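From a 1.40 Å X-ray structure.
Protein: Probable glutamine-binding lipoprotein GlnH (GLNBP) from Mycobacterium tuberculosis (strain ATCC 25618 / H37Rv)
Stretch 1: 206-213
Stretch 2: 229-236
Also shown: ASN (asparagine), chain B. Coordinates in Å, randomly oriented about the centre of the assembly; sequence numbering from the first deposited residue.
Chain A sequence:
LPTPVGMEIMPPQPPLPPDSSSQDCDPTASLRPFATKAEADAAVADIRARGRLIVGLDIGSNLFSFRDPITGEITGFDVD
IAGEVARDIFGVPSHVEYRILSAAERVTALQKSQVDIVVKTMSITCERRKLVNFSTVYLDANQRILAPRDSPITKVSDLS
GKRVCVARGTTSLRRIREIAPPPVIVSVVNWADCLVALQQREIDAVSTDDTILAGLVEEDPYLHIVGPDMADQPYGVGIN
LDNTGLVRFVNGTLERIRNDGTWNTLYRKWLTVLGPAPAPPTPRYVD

Stretch 1 (206-213) VSTDDTIL
Stretch 2 229-236: DMADQPYG

This is a small, largely buried side-chain contact, centred on the hydroxyl of Y235, in which a strand-to-helix corner meets an extended segment beside a bound asparagine. The two stretches bury 246 Å² between them, both sides summed. The backbones stay apart: the nearest CA pair in register is D209 CA to Q233 CA, at 6.8 Å. Side chains must therefore bridge the gap. The pairs S207-M230, D209-Q233 and T211-Y235 come in the same order along both stretches, so the two run in the same general sense.

Stretch 1 enters as a strand at V206, with phi/psi of -121/142, and S207 follows at -132/118. The chain turns a corner at T208 (-165/-170). D209 (-50/136) occupies the N-cap position, and a helix runs on from D210 (-61/-31) through T211 (-58/-53), I212 (-62/-44) and L213 (-60/-38). Its first turn is closed by a backbone hydrogen bond from L213 N to D209 O, 2.9 Å. The D209 side chain makes no capping bond; its carboxylate bonds Y235 and the ligand. In stretch 2, M230 (-100/-18) and A231 (178/126) lead into an extended run from D232 to Y235, with phi/psi of -64/145, -135/84, -86/113 and -77/136.

D209, T211 and Y235 all point their CA-to-CB bonds toward the other stretch. Y235 takes rotamer m, with chi2 near -4°. Its OH donates a hydrogen bond to D209 OD2 at 2.6 Å, a short distance. The same OH accepts one from T211 OG1 at 2.7 Å. The hydroxyl thus bridges a carboxylate and a threonine, donating to one and accepting from the other. D209 (m, chi2 -4°) places OD2 at the edge of the tyrosine ring, near its plane. T211 is p, with chi1 at 42°. I212 (m, t) adds a looser contact, with CG1 4.0 Å from Y235 OH.

D209 OD2 also accepts a hydrogen bond from the ligand, ASN N, at 2.8 Å. One carboxylate oxygen therefore joins the tyrosine and the bound amino acid. Y235 CE1 lies 3.8 Å from ASN N. T208 turns its CA-to-CB bond away from stretch 2, and its OG1 comes 3.9 Å from ASN CB. I212 CD1 is 3.9 Å from ASN ND2.

The other carboxylate oxygen, D209 OD1, packs 3.3 Å from Q233 CG. Q233 (m, m, chi3 -28°) folds back on its own stretch, where NE2 donates to A231 O at 3.1 Å with an N-H...O angle of 141°.

Earlier in both stretches, the CA-to-CB bonds of S207 (t) and M230 (m, t, p) each point toward the other stretch. S207 OG approaches M230 SD to 3.7 Å, a packing contact.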

# COMPACT_ATOMS: atom_id res chain seq x y z
N VAL A 206 -8.34 -14.72 1.61
CA VAL A 206 -8.10 -13.29 1.41
C VAL A 206 -7.17 -13.16 0.21
O VAL A 206 -6.25 -13.97 0.05
CB VAL A 206 -7.45 -12.67 2.66
CG1 VAL A 206 -7.32 -11.15 2.50
CG2 VAL A 206 -8.28 -12.99 3.88
N SER A 207 -7.38 -12.15 -0.63
CA SER A 207 -6.46 -11.95 -1.74
C SER A 207 -6.04 -10.49 -1.81
O SER A 207 -6.88 -9.61 -2.02
CB SER A 207 -7.04 -12.39 -3.08
OG SER A 207 -6.08 -12.23 -4.12
N THR A 208 -4.74 -10.24 -1.65
CA THR A 208 -4.18 -8.89 -1.80
C THR A 208 -2.66 -9.04 -1.91
O THR A 208 -2.14 -10.15 -2.04
CB THR A 208 -4.61 -7.94 -0.67
OG1 THR A 208 -4.18 -6.61 -0.98
CG2 THR A 208 -4.03 -8.30 0.69
N ASP A 209 -1.97 -7.90 -1.85
CA ASP A 209 -0.51 -7.86 -1.95
C ASP A 209 0.12 -8.86 -0.99
O ASP A 209 -0.25 -8.93 0.18
CB ASP A 209 -0.03 -6.47 -1.51
CG ASP A 209 -0.72 -5.31 -2.22
OD1 ASP A 209 -1.56 -5.50 -3.13
OD2 ASP A 209 -0.39 -4.18 -1.82
N ASP A 210 1.14 -9.59 -1.48
CA ASP A 210 1.80 -10.58 -0.63
C ASP A 210 2.44 -9.95 0.60
O ASP A 210 2.50 -10.59 1.67
CB ASP A 210 2.78 -11.45 -1.43
CG ASP A 210 3.87 -10.66 -2.19
OD1 ASP A 210 3.89 -9.41 -2.24
OD2 ASP A 210 4.74 -11.36 -2.77
N THR A 211 2.89 -8.70 0.49
CA THR A 211 3.39 -7.94 1.63
C THR A 211 2.34 -7.81 2.73
O THR A 211 2.61 -8.09 3.91
CB THR A 211 3.75 -6.53 1.14
OG1 THR A 211 2.71 -6.10 0.25
CG2 THR A 211 5.09 -6.54 0.38
N ILE A 212 1.14 -7.35 2.38
CA ILE A 212 0.04 -7.22 3.34
C ILE A 212 -0.32 -8.59 3.91
O ILE A 212 -0.53 -8.75 5.13
CB ILE A 212 -1.18 -6.53 2.69
CG1 ILE A 212 -0.81 -5.12 2.23
CG2 ILE A 212 -2.38 -6.51 3.66
CD1 ILE A 212 -1.93 -4.43 1.46
N LEU A 213 -0.41 -9.59 3.03
CA LEU A 213 -0.75 -10.94 3.49
C LEU A 213 0.27 -11.47 4.49
O LEU A 213 -0.10 -12.15 5.46
CB LEU A 213 -0.86 -11.89 2.30
CG LEU A 213 -1.96 -11.62 1.27
CD1 LEU A 213 -1.92 -12.72 0.21
CD2 LEU A 213 -3.34 -11.55 1.93
N ASP A 229 1.82 -15.20 -8.70
CA ASP A 229 1.69 -13.76 -8.74
C ASP A 229 0.49 -13.40 -9.61
O ASP A 229 0.42 -13.80 -10.78
CB ASP A 229 2.97 -13.16 -9.33
CG ASP A 229 4.13 -13.15 -8.35
OD1 ASP A 229 3.93 -13.42 -7.14
OD2 ASP A 229 5.25 -12.86 -8.79
N MET A 230 -0.48 -12.69 -9.04
CA MET A 230 -1.73 -12.39 -9.73
C MET A 230 -1.78 -10.99 -10.32
O MET A 230 -2.62 -10.74 -11.20
CB MET A 230 -2.92 -12.53 -8.77
CG MET A 230 -3.11 -13.94 -8.22
SD MET A 230 -4.29 -13.98 -6.86
CE MET A 230 -5.77 -13.44 -7.69
N ALA A 231 -0.91 -10.08 -9.87
CA ALA A 231 -0.93 -8.69 -10.33
C ALA A 231 0.13 -7.89 -9.61
O ALA A 231 0.15 -7.85 -8.37
CB ALA A 231 -2.28 -8.04 -10.03
N ASP A 232 1.00 -7.23 -10.37
CA ASP A 232 2.04 -6.40 -9.78
C ASP A 232 1.45 -5.24 -8.99
O ASP A 232 0.42 -4.66 -9.38
CB ASP A 232 2.91 -5.83 -10.90
CG ASP A 232 4.06 -5.01 -10.38
OD1 ASP A 232 4.80 -5.54 -9.54
OD2 ASP A 232 4.21 -3.84 -10.82
N GLN A 233 2.11 -4.87 -7.90
CA GLN A 233 1.66 -3.81 -7.00
C GLN A 233 2.85 -2.93 -6.65
O GLN A 233 3.51 -3.11 -5.62
CB GLN A 233 1.03 -4.40 -5.73
CG GLN A 233 -0.02 -5.46 -6.01
CD GLN A 233 -1.30 -4.92 -6.65
OE1 GLN A 233 -1.67 -3.76 -6.46
NE2 GLN A 233 -1.98 -5.78 -7.40
N PRO A 234 3.18 -1.97 -7.51
CA PRO A 234 4.32 -1.09 -7.23
C PRO A 234 3.90 0.09 -6.36
O PRO A 234 3.12 0.95 -6.81
CB PRO A 234 4.76 -0.64 -8.63
CG PRO A 234 3.45 -0.65 -9.45
CD PRO A 234 2.49 -1.63 -8.77
N TYR A 235 4.38 0.15 -5.12
CA TYR A 235 3.94 1.18 -4.18
C TYR A 235 4.60 2.52 -4.48
O TYR A 235 5.81 2.60 -4.70
CB TYR A 235 4.32 0.80 -2.75
CG TYR A 235 3.63 -0.40 -2.17
CD1 TYR A 235 2.63 -1.09 -2.86
CD2 TYR A 235 3.98 -0.85 -0.92
CE1 TYR A 235 1.99 -2.21 -2.28
CE2 TYR A 235 3.36 -1.94 -0.34
CZ TYR A 235 2.38 -2.62 -1.02
OH TYR A 235 1.77 -3.71 -0.41
N GLY A 236 3.80 3.57 -4.44
CA GLY A 236 4.32 4.92 -4.54
C GLY A 236 3.77 5.76 -3.40
O GLY A 236 2.74 5.44 -2.80
N ASN B . -1.79 -2.04 -2.84
CA ASN B . -3.21 -2.27 -3.07
C ASN B . -3.87 -0.97 -3.51
O ASN B . -5.11 -0.88 -3.54
CB ASN B . -3.89 -2.83 -1.82
CG ASN B . -3.94 -1.82 -0.69
OD1 ASN B . -3.24 -0.82 -0.68
ND2 ASN B . -4.82 -2.07 0.25
OXT ASN B . -3.14 -0.01 -3.83